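Local atomic coordinates of carbonic anhydrase (Synechocystis sp., PDB entry 5SWC), a protein that catalyses the reversible, zinc-dependent hydration of carbon dioxide to hydrogencarbonate and supplies carbon dioxide to RuBisCO inside the carboxysome. Residues Q28-R31 and E32-S36; D64-I68 and T69-V73; H188-L191 and H192-D195. All coordinates share one frame; numbering follows the deposited sequence.

Interaction 1: Q28-R31 and E32-S36; sequences QKFR and EGYFS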
ATOM      1  N   GLN A  28      21.463 -13.026 -35.714  1.00 19.68           N
ATOM      2  CA  GLN A  28      22.329 -13.927 -36.433  1.00 20.80           C
ATOM      3  C   GLN A  28      23.732 -13.329 -36.583  1.00 20.46           C
ATOM      4  O   GLN A  28      24.744 -14.051 -36.516  1.00 20.82           O
ATOM      5  CB  GLN A  28      21.728 -14.216 -37.808  1.00 24.10           C
ATOM      6  CG  GLN A  28      22.578 -15.157 -38.585  1.00 30.28           C
ATOM      7  CD  GLN A  28      21.828 -15.804 -39.722  1.00 42.04           C
ATOM      8  OE1 GLN A  28      20.602 -15.809 -39.738  1.00 56.59           O
ATOM      9  NE2 GLN A  28      22.557 -16.396 -40.658  1.00 42.35           N
ATOM     10  N   LYS A  29      23.804 -12.025 -36.802  1.00 20.01           N
ATOM     11  CA  LYS A  29      25.099 -11.373 -36.885  0.51 21.11           C
ATOM     12  C   LYS A  29      25.858 -11.483 -35.575  1.00 18.87           C
ATOM     13  O   LYS A  29      27.074 -11.748 -35.559  1.00 19.21           O
ATOM     14  CB  LYS A  29      24.958  -9.906 -37.211  0.51 19.76           C
ATOM     15  CG  LYS A  29      24.236  -9.585 -38.466  0.51 32.14           C
ATOM     16  CD  LYS A  29      24.291  -8.092 -38.615  0.51 36.89           C
ATOM     17  CE  LYS A  29      23.023  -7.567 -39.156  0.51 39.29           C
ATOM     18  NZ  LYS A  29      22.926  -8.105 -40.513  0.51 29.96           N
ATOM     19  N   PHE A  30      25.154 -11.290 -34.461  1.00 17.80           N
ATOM     20  CA  PHE A  30      25.758 -11.515 -33.148  1.00 17.07           C
ATOM     21  C   PHE A  30      26.313 -12.934 -33.021  1.00 17.71           C
ATOM     22  O   PHE A  30      27.484 -13.138 -32.657  1.00 17.89           O
ATOM     23  CB  PHE A  30      24.746 -11.237 -32.043  1.00 16.45           C
ATOM     24  CG  PHE A  30      25.162 -11.753 -30.712  1.00 15.70           C
ATOM     25  CD1 PHE A  30      26.157 -11.083 -29.998  1.00 16.58           C
ATOM     26  CD2 PHE A  30      24.582 -12.869 -30.178  1.00 17.47           C
ATOM     27  CE1 PHE A  30      26.540 -11.561 -28.754  1.00 16.04           C
ATOM     28  CE2 PHE A  30      24.977 -13.375 -28.925  1.00 16.61           C
ATOM     29  CZ  PHE A  30      25.946 -12.668 -28.220  1.00 16.68           C
ATOM     30  N   ARG A  31      25.505 -13.919 -33.360  1.00 18.31           N
ATOM     31  CA  ARG A  31      25.906 -15.305 -33.157  1.00 19.12           C
ATOM     32  C   ARG A  31      27.147 -15.645 -33.986  1.00 20.09           C
ATOM     33  O   ARG A  31      28.018 -16.379 -33.534  1.00 22.11           O
ATOM     34  CB  ARG A  31      24.766 -16.234 -33.485  1.00 21.34           C
ATOM     35  CG  ARG A  31      25.154 -17.725 -33.247  1.00 23.95           C
ATOM     36  CD  ARG A  31      23.989 -18.665 -33.362  1.00 31.01           C
ATOM     37  NE  ARG A  31      23.151 -18.397 -34.534  1.00 40.62           N
ATOM     38  CZ  ARG A  31      22.007 -17.698 -34.482  1.00 42.73           C
ATOM     39  NH1 ARG A  31      21.305 -17.483 -35.593  1.00 42.28           N
ATOM     40  NH2 ARG A  31      21.563 -17.190 -33.321  1.00 49.96           N
ATOM     41  N   GLU A  32      27.210 -15.138 -35.215  1.00 20.65           N
ATOM     42  CA  GLU A  32      28.292 -15.565 -36.123  1.00 21.86           C
ATOM     43  C   GLU A  32      29.538 -14.677 -36.004  1.00 21.59           C
ATOM     44  O   GLU A  32      30.617 -15.037 -36.491  1.00 22.56           O
ATOM     45  CB  GLU A  32      27.777 -15.599 -37.571  1.00 23.07           C
ATOM     46  CG  GLU A  32      26.700 -16.677 -37.710  1.00 25.16           C
ATOM     47  CD  GLU A  32      26.044 -16.726 -39.077  1.00 40.83           C
ATOM     48  OE1 GLU A  32      26.304 -15.838 -39.913  1.00 38.00           O
ATOM     49  OE2 GLU A  32      25.243 -17.658 -39.306  1.00 42.90           O
ATOM     50  N   GLY A  33      29.367 -13.548 -35.334  1.00 20.45           N
ATOM     51  CA  GLY A  33      30.438 -12.559 -35.175  1.00 20.39           C
ATOM     52  C   GLY A  33      30.954 -12.537 -33.762  1.00 19.71           C
ATOM     53  O   GLY A  33      31.745 -13.368 -33.374  1.00 20.21           O
ATOM     54  N   TYR A  34      30.463 -11.602 -32.979  1.00 18.73           N
ATOM     55  CA  TYR A  34      30.906 -11.418 -31.599  1.00 18.26           C
ATOM     56  C   TYR A  34      30.819 -12.667 -30.744  1.00 18.25           C
ATOM     57  O   TYR A  34      31.757 -12.954 -29.997  1.00 18.70           O
ATOM     58  CB  TYR A  34      30.079 -10.332 -30.949  1.00 19.43           C
ATOM     59  CG  TYR A  34      30.628  -9.813 -29.657  1.00 18.41           C
ATOM     60  CD1 TYR A  34      30.355 -10.425 -28.465  1.00 18.05           C
ATOM     61  CD2 TYR A  34      31.450  -8.711 -29.670  1.00 22.54           C
ATOM     62  CE1 TYR A  34      30.874  -9.931 -27.268  1.00 22.11           C
ATOM     63  CE2 TYR A  34      31.959  -8.194 -28.486  1.00 25.65           C
ATOM     64  CZ  TYR A  34      31.678  -8.825 -27.302  1.00 26.44           C
ATOM     65  OH  TYR A  34      32.189  -8.294 -26.116  1.00 32.50           O
ATOM     66  N   PHE A  35      29.734 -13.420 -30.835  1.00 18.02           N
ATOM     67  CA  PHE A  35      29.590 -14.634 -30.044  1.00 18.30           C
ATOM     68  C   PHE A  35      30.722 -15.594 -30.370  1.00 19.49           C
ATOM     69  O   PHE A  35      31.318 -16.177 -29.497  1.00 21.42           O
ATOM     70  CB  PHE A  35      28.237 -15.289 -30.302  1.00 19.12           C
ATOM     71  CG  PHE A  35      28.083 -16.605 -29.603  1.00 19.08           C
ATOM     72  CD1 PHE A  35      27.793 -16.649 -28.267  1.00 19.84           C
ATOM     73  CD2 PHE A  35      28.277 -17.768 -30.274  1.00 25.41           C
ATOM     74  CE1 PHE A  35      27.669 -17.882 -27.611  1.00 21.18           C
ATOM     75  CE2 PHE A  35      28.163 -18.997 -29.624  1.00 29.60           C
ATOM     76  CZ  PHE A  35      27.853 -19.019 -28.294  1.00 24.87           C
ATOM     77  N   SER A  36      31.035 -15.771 -31.640  1.00 20.21           N
ATOM     78  CA  SER A  36      32.138 -16.661 -32.006  1.00 21.49           C
ATOM     79  C   SER A  36      33.511 -16.252 -31.414  1.00 24.77           C
ATOM     80  O   SER A  36      34.258 -17.072 -30.838  1.00 24.60           O
ATOM     81  CB  SER A  36      32.210 -16.726 -33.504  1.00 23.47           C
ATOM     82  OG  SER A  36      33.258 -17.584 -33.881  1.00 30.22           O
TER
HETATM   83  O   HOH W   1      28.785  -9.698 -34.240  1.00 23.98           O
HETATM   84  O   HOH W   2      23.776 -18.926 -36.965  1.00 45.14           O

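Interaction 2: D64-I68 and T69-V73; sequences DPNLI and TQSEV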
ATOM      1  N   ASP A  64      23.564   3.568 -23.510  1.00 15.30           N
ATOM      2  CA  ASP A  64      23.973   2.159 -23.556  1.00 17.12           C
ATOM      3  C   ASP A  64      25.150   2.007 -22.575  1.00 17.58           C
ATOM      4  O   ASP A  64      26.271   2.394 -22.902  1.00 16.28           O
ATOM      5  CB  ASP A  64      24.342   1.746 -24.965  1.00 18.34           C
ATOM      6  CG  ASP A  64      24.808   0.254 -25.050  1.00 20.40           C
ATOM      7  OD1 ASP A  64      25.204  -0.309 -24.009  1.00 22.10           O
ATOM      8  OD2 ASP A  64      24.806  -0.298 -26.173  1.00 24.21           O
ATOM      9  N   PRO A  65      24.922   1.485 -21.372  1.00 13.92           N
ATOM     10  CA  PRO A  65      25.968   1.504 -20.353  1.00 14.91           C
ATOM     11  C   PRO A  65      27.179   0.692 -20.748  1.00 14.36           C
ATOM     12  O   PRO A  65      28.315   1.075 -20.434  1.00 15.51           O
ATOM     13  CB  PRO A  65      25.307   0.894 -19.113  1.00 20.30           C
ATOM     14  CG  PRO A  65      23.968   0.621 -19.486  1.00 21.28           C
ATOM     15  CD  PRO A  65      23.639   0.992 -20.848  1.00 17.83           C
ATOM     16  N   ASN A  66      26.995  -0.444 -21.409  1.00 13.68           N
ATOM     17  CA  ASN A  66      28.143  -1.210 -21.822  0.60 13.98           C
ATOM     18  C   ASN A  66      28.967  -0.532 -22.898  1.00 14.73           C
ATOM     19  O   ASN A  66      30.189  -0.630 -22.920  1.00 16.91           O
ATOM     20  CB  ASN A  66      27.719  -2.612 -22.241  0.60 16.93           C
ATOM     21  CG  ASN A  66      27.290  -3.462 -21.037  0.60 13.60           C
ATOM     22  OD1 ASN A  66      28.131  -3.940 -20.283  0.60 18.74           O
ATOM     23  ND2 ASN A  66      25.992  -3.677 -20.888  0.60 14.99           N
ATOM     24  N   LEU A  67      28.294   0.190 -23.777  1.00 15.01           N
ATOM     25  CA  LEU A  67      28.989   0.940 -24.824  1.00 14.57           C
ATOM     26  C   LEU A  67      29.769   2.090 -24.221  1.00 13.64           C
ATOM     27  O   LEU A  67      30.954   2.265 -24.538  1.00 14.34           O
ATOM     28  CB  LEU A  67      27.976   1.466 -25.828  1.00 17.53           C
ATOM     29  CG  LEU A  67      28.542   2.422 -26.910  1.00 17.70           C
ATOM     30  CD1 LEU A  67      29.455   1.726 -27.857  1.00 21.62           C
ATOM     31  CD2 LEU A  67      27.390   3.111 -27.618  1.00 20.56           C
ATOM     32  N   ILE A  68      29.139   2.884 -23.362  1.00 13.67           N
ATOM     33  CA  ILE A  68      29.810   4.086 -22.885  0.51 15.01           C
ATOM     34  C   ILE A  68      30.981   3.759 -21.973  1.00 15.61           C
ATOM     35  O   ILE A  68      31.899   4.567 -21.860  1.00 16.22           O
ATOM     36  CB  ILE A  68      28.845   5.103 -22.237  0.51 22.62           C
ATOM     37  CG1 ILE A  68      28.277   4.579 -20.944  0.51 12.99           C
ATOM     38  CG2 ILE A  68      27.717   5.451 -23.203  0.51 18.05           C
ATOM     39  CD1 ILE A  68      27.356   5.601 -20.283  0.51 17.68           C
ATOM     40  N   THR A  69      30.988   2.579 -21.360  1.00 14.59           N
ATOM     41  CA  THR A  69      32.121   2.158 -20.530  1.00 14.40           C
ATOM     42  C   THR A  69      33.006   1.088 -21.171  1.00 14.71           C
ATOM     43  O   THR A  69      33.967   0.625 -20.551  1.00 15.79           O
ATOM     44  CB  THR A  69      31.647   1.587 -19.190  1.00 16.47           C
ATOM     45  OG1 THR A  69      30.807   0.434 -19.390  1.00 15.34           O
ATOM     46  CG2 THR A  69      30.905   2.672 -18.400  1.00 16.84           C
ATOM     47  N   GLN A  70      32.718   0.750 -22.428  1.00 14.85           N
ATOM     48  CA  GLN A  70      33.455  -0.320 -23.134  1.00 15.65           C
ATOM     49  C   GLN A  70      33.645  -1.568 -22.250  1.00 15.89           C
ATOM     50  O   GLN A  70      34.727  -2.141 -22.137  1.00 17.54           O
ATOM     51  CB  GLN A  70      34.792   0.210 -23.695  1.00 16.42           C
ATOM     52  CG  GLN A  70      34.593   1.260 -24.771  1.00 19.60           C
ATOM     53  CD  GLN A  70      34.045   0.666 -26.033  1.00 24.14           C
ATOM     54  OE1 GLN A  70      34.781  -0.018 -26.752  1.00 30.61           O
ATOM     55  NE2 GLN A  70      32.773   0.919 -26.326  1.00 19.38           N
ATOM     56  N   SER A  71      32.522  -1.953 -21.646  1.00 15.61           N
ATOM     57  CA  SER A  71      32.489  -3.096 -20.760  1.00 15.92           C
ATOM     58  C   SER A  71      32.302  -4.372 -21.531  1.00 19.75           C
ATOM     59  O   SER A  71      31.748  -4.374 -22.627  1.00 22.11           O
ATOM     60  CB  SER A  71      31.385  -2.981 -19.742  1.00 15.39           C
ATOM     61  OG  SER A  71      31.697  -2.037 -18.747  1.00 17.57           O
ATOM     62  N   GLU A  72      32.811  -5.451 -20.953  1.00 18.80           N
ATOM     63  CA  GLU A  72      32.600  -6.784 -21.458  1.00 19.91           C
ATOM     64  C   GLU A  72      31.288  -7.345 -20.881  1.00 17.59           C
ATOM     65  O   GLU A  72      30.878  -6.998 -19.798  1.00 17.06           O
ATOM     66  CB  GLU A  72      33.780  -7.672 -21.037  1.00 21.19           C
ATOM     67  CG  GLU A  72      33.743  -9.066 -21.605  1.00 32.54           C
ATOM     68  CD  GLU A  72      33.737  -9.061 -23.110  1.00 49.79           C
ATOM     69  OE1 GLU A  72      32.616  -9.086 -23.700  1.00 28.22           O
ATOM     70  OE2 GLU A  72      34.871  -9.021 -23.673  1.00 37.92           O
ATOM     71  N   VAL A  73      30.695  -8.274 -21.597  1.00 19.90           N
ATOM     72  CA  VAL A  73      29.589  -9.013 -21.060  1.00 17.57           C
ATOM     73  C   VAL A  73      30.047  -9.677 -19.755  1.00 17.03           C
ATOM     74  O   VAL A  73      31.143 -10.236 -19.661  1.00 17.84           O
ATOM     75  CB  VAL A  73      29.166 -10.079 -22.073  1.00 26.14           C
ATOM     76  CG1 VAL A  73      27.967 -10.804 -21.602  1.00 26.13           C
ATOM     77  CG2 VAL A  73      28.874  -9.433 -23.437  1.00 29.17           C
TER
HETATM   78  O   HOH W   3      28.439  -5.933 -18.803  1.00 17.90           O
HETATM   79  O   HOH W   4      31.529  -2.627 -25.053  1.00 41.06           O

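Interaction 3: H188-L191 and H192-D195; sequences HSRL and HRGD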
ATOM      1  N   HIS A 188      23.223   0.342   3.860  1.00 13.08           N
ATOM      2  CA  HIS A 188      23.595   0.967   5.103  1.00 14.06           C
ATOM      3  C   HIS A 188      24.584   0.115   5.869  1.00 14.25           C
ATOM      4  O   HIS A 188      25.561   0.646   6.414  1.00 15.53           O
ATOM      5  CB  HIS A 188      22.307   1.174   5.889  1.00 13.31           C
ATOM      6  CG  HIS A 188      22.475   1.955   7.154  1.00 13.58           C
ATOM      7  ND1 HIS A 188      22.957   3.248   7.166  1.00 16.20           N
ATOM      8  CD2 HIS A 188      22.204   1.635   8.436  1.00 14.55           C
ATOM      9  CE1 HIS A 188      22.961   3.686   8.421  1.00 17.09           C
ATOM     10  NE2 HIS A 188      22.517   2.731   9.205  1.00 17.40           N
ATOM     11  N   SER A 189      24.363  -1.191   5.914  1.00 14.34           N
ATOM     12  CA  SER A 189      25.251  -2.060   6.646  1.00 16.01           C
ATOM     13  C   SER A 189      26.654  -2.137   6.011  1.00 17.02           C
ATOM     14  O   SER A 189      27.663  -2.113   6.682  1.00 18.42           O
ATOM     15  CB  SER A 189      24.626  -3.429   6.724  1.00 16.71           C
ATOM     16  OG  SER A 189      25.498  -4.296   7.391  1.00 18.68           O
ATOM     17  N   ARG A 190      26.677  -2.206   4.688  1.00 16.51           N
ATOM     18  CA  ARG A 190      27.941  -2.305   3.952  1.00 17.68           C
ATOM     19  C   ARG A 190      28.742  -1.016   3.974  1.00 17.59           C
ATOM     20  O   ARG A 190      29.974  -1.052   3.995  1.00 20.05           O
ATOM     21  CB  ARG A 190      27.689  -2.758   2.511  1.00 17.45           C
ATOM     22  CG  ARG A 190      27.382  -4.210   2.437  1.00 18.72           C
ATOM     23  CD  ARG A 190      26.864  -4.660   1.098  1.00 26.64           C
ATOM     24  NE  ARG A 190      26.627  -6.096   1.100  1.00 29.77           N
ATOM     25  CZ  ARG A 190      25.614  -6.713   1.696  1.00 40.82           C
ATOM     26  NH1 ARG A 190      24.680  -6.033   2.382  1.00 28.99           N
ATOM     27  NH2 ARG A 190      25.547  -8.025   1.608  1.00 40.15           N
ATOM     28  N   LEU A 191      28.044   0.114   4.000  1.00 16.86           N
ATOM     29  CA  LEU A 191      28.760   1.385   4.194  1.00 16.34           C
ATOM     30  C   LEU A 191      29.399   1.486   5.551  1.00 20.63           C
ATOM     31  O   LEU A 191      30.504   2.043   5.667  1.00 23.53           O
ATOM     32  CB  LEU A 191      27.815   2.574   3.928  1.00 15.95           C
ATOM     33  CG  LEU A 191      27.433   2.738   2.457  1.00 15.10           C
ATOM     34  CD1 LEU A 191      26.370   3.863   2.355  1.00 18.57           C
ATOM     35  CD2 LEU A 191      28.626   3.043   1.515  1.00 19.08           C
ATOM     36  N   HIS A 192      28.769   0.934   6.583  1.00 18.56           N
ATOM     37  CA  HIS A 192      29.405   0.913   7.886  1.00 19.47           C
ATOM     38  C   HIS A 192      30.720   0.158   7.816  1.00 25.63           C
ATOM     39  O   HIS A 192      31.704   0.597   8.382  1.00 29.83           O
ATOM     40  CB  HIS A 192      28.470   0.249   8.921  1.00 22.38           C
ATOM     41  CG  HIS A 192      29.098   0.029  10.253  1.00 22.23           C
ATOM     42  ND1 HIS A 192      28.998   0.944  11.281  1.00 29.15           N
ATOM     43  CD2 HIS A 192      29.851  -0.993  10.735  1.00 26.25           C
ATOM     44  CE1 HIS A 192      29.644   0.489  12.335  1.00 30.42           C
ATOM     45  NE2 HIS A 192      30.169  -0.686  12.034  1.00 30.92           N
ATOM     46  N   ARG A 193      30.689  -0.983   7.132  1.00 23.58           N
ATOM     47  CA  ARG A 193      31.827  -1.906   7.016  1.00 30.04           C
ATOM     48  C   ARG A 193      32.898  -1.353   6.103  1.00 26.36           C
ATOM     49  O   ARG A 193      34.072  -1.671   6.257  1.00 32.43           O
ATOM     50  CB  ARG A 193      31.309  -3.241   6.473  1.00 30.37           C
ATOM     51  CG  ARG A 193      32.347  -4.330   6.368  1.00 42.75           C
ATOM     52  CD  ARG A 193      31.679  -5.685   6.491  1.00 53.12           C
ATOM     53  NE  ARG A 193      30.383  -5.714   5.796  1.00 50.51           N
ATOM     54  CZ  ARG A 193      29.198  -5.925   6.383  1.00 51.56           C
ATOM     55  NH1 ARG A 193      29.122  -6.174   7.696  1.00 47.05           N
ATOM     56  NH2 ARG A 193      28.083  -5.919   5.649  1.00 46.93           N
ATOM     57  N   GLY A 194      32.493  -0.525   5.148  1.00 26.73           N
ATOM     58  CA  GLY A 194      33.433   0.210   4.325  1.00 34.06           C
ATOM     59  C   GLY A 194      33.768  -0.520   3.047  1.00 30.04           C
ATOM     60  O   GLY A 194      34.752  -0.174   2.417  1.00 36.32           O
ATOM     61  N   ASP A 195      32.953  -1.486   2.622  1.00 26.28           N
ATOM     62  CA  ASP A 195      33.341  -2.329   1.484  1.00 38.94           C
ATOM     63  C   ASP A 195      32.357  -2.090   0.331  1.00 40.54           C
ATOM     64  O   ASP A 195      32.152  -2.964  -0.517  1.00 41.84           O
ATOM     65  CB  ASP A 195      33.325  -3.803   1.881  1.00 49.55           C
ATOM     66  CG  ASP A 195      31.960  -4.238   2.358  1.00 44.11           C
ATOM     67  OD1 ASP A 195      31.662  -5.457   2.304  1.00 65.32           O
ATOM     68  OD2 ASP A 195      31.199  -3.351   2.787  1.00 52.39           O
TER

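Interaction 1: Q28-R31 and E32-S36
F30 O takes two backbone donors where helix 19-32 ends and helix 34-37 starts: F35 N at 2.9 Å, nearly straight at 164°, and G33 N, which comes from above the opposite face of the carbonyl. Two residues earlier in the helix, Q28 O accepts from E32 N at 3.0 Å, while G33 N also gives a weak bond to K29 O. Water 1 bridges the break, donating to K29 O and accepting from Y34 N, the amide that follows the N-cap residue G33. The Q28 and E32 side chains run alongside each other in the same direction, their amide and carboxylate planes steeply turned, and Q28 NE2 makes a weak bond to E32 OE2 (3.3 Å). Water 2 links that carboxylate oxygen to R31, accepting from NE at the edge of the guanidinium and donating to E32 OE2. The apolar side rests on F30; F35 CB lies over one face of its ring, 4.2 Å from the centroid, a CH-pi contact, and Y34 CD1 comes within 4.0 Å of F30 CE1. A serine in place of F30 would probably leave F35 CB without the ring face beneath it, remove the Y34 CD1 contact and open a gap against L67 of the second subunit. Within the chain, Y34 OH bonds to E72, the Y34 ring stacks on H38, and the F35 ring meets F42 of helix 39-45. In the second subunit, R31 NH2 bonds to G208 O, just before strand 209-214, and F30 and Y34 pack on L67 of helix 65-69.

Interaction 2: D64-I68 and T69-V73
T69, Q70 and S71 turn back on the short helix 65-69 in a Schellman motif, the C-terminal close of a helix that D64 caps at its N terminus. S71 N bonds to N66 O at 3.0 Å, in the carbonyl plane on a lone pair, and Q70 N bonds to L67 O from above its plane. Q70 has positive phi (45°), the left-handed turn on which this ending depends. Its side chain bends at chi2 (-70°) and folds back beside L67, bringing NE2 to L67 O at 2.9 Å in an almost straight bond (169°) that lies in the planes of both the amide and the carbonyl; L67 O is thus gripped by backbone and side chain of the same residue. P65 O is likewise held twice by T69, by N at 3.2 Å and by OG1 at 2.8 Å, from opposite faces of the carbonyl. At the other end of the helix, D64 OD1 accepts from L67 N at 3.1 Å, met from above the carboxylate plane. In the beta-carbonic anhydrase fold this helix links zinc-ligand strand 53-58 to strand 76-81, and P65 packs on F55 and C57 of the former. N66, T69 and S71 lie against L76 of the latter. Across the helix end, water 4 donates to both N66 O and S71 O. Beyond the turn, E72 OE1, whose outside partner is Y34, accepts from V73 N, and in the dimer D64 and N66 each pack on the other in the second subunit.

Interaction 3: H188-L191 and H192-D195
H192 N bonds back to H188 O at 3.2 Å, in the regular pattern of helix 185-193, and H192 CB rests on S189 O, 3.4 Å away. The H192 ring itself meets Y157 of the third subunit. R193 N continues the pattern to S189 O, and its side chain, bent at chi3 (39°), doubles back along the helix until the guanidinium lies with one face over S189 O. The edge of that group meets R190 CG, NH2 standing 3.7 Å from it, the two arginines running side by side with their guanidinium planes perpendicular. G194 leaves the helix with positive phi (93°), where a side chain would jam against the preceding carbonyl O; its N bonds to R190 O at 2.8 Å. D195 N adds a weak bond to the same oxygen. D195 OD2 comes within 2.9 Å of R190 O, a close and unfavourable pair of acceptors, while OD1 forms a long salt bridge with R193 NE (3.7 Å), in the guanidinium plane. S189 OG bonds to D155 of the third subunit and R190 NH1 to A186 O. With R190 and R193 side by side near the helix C terminus, their like charges are probably offset in part by the D195 carboxylate and the helix's carbonyl end.

From the N terminus, interaction 1 closes the joint between helices 19-32 and 34-37, interaction 2 closes helix 65-69 on the loop to strand 76-81, and interaction 3 ends helix 185-193 before strand 197-204. The three lie in series, none nesting within or crossing another. Interactions 1 and 2 are neighbours, with centres about 17 Å apart; Y34 OH to E72 OE1 at 2.6 Å, a probable hydrogen bond, ties the N-terminal helices to the loop, and both meet the second subunit. Interaction 3 stands apart, its nearest atoms about 18 Å from interaction 2, and meets the third subunit.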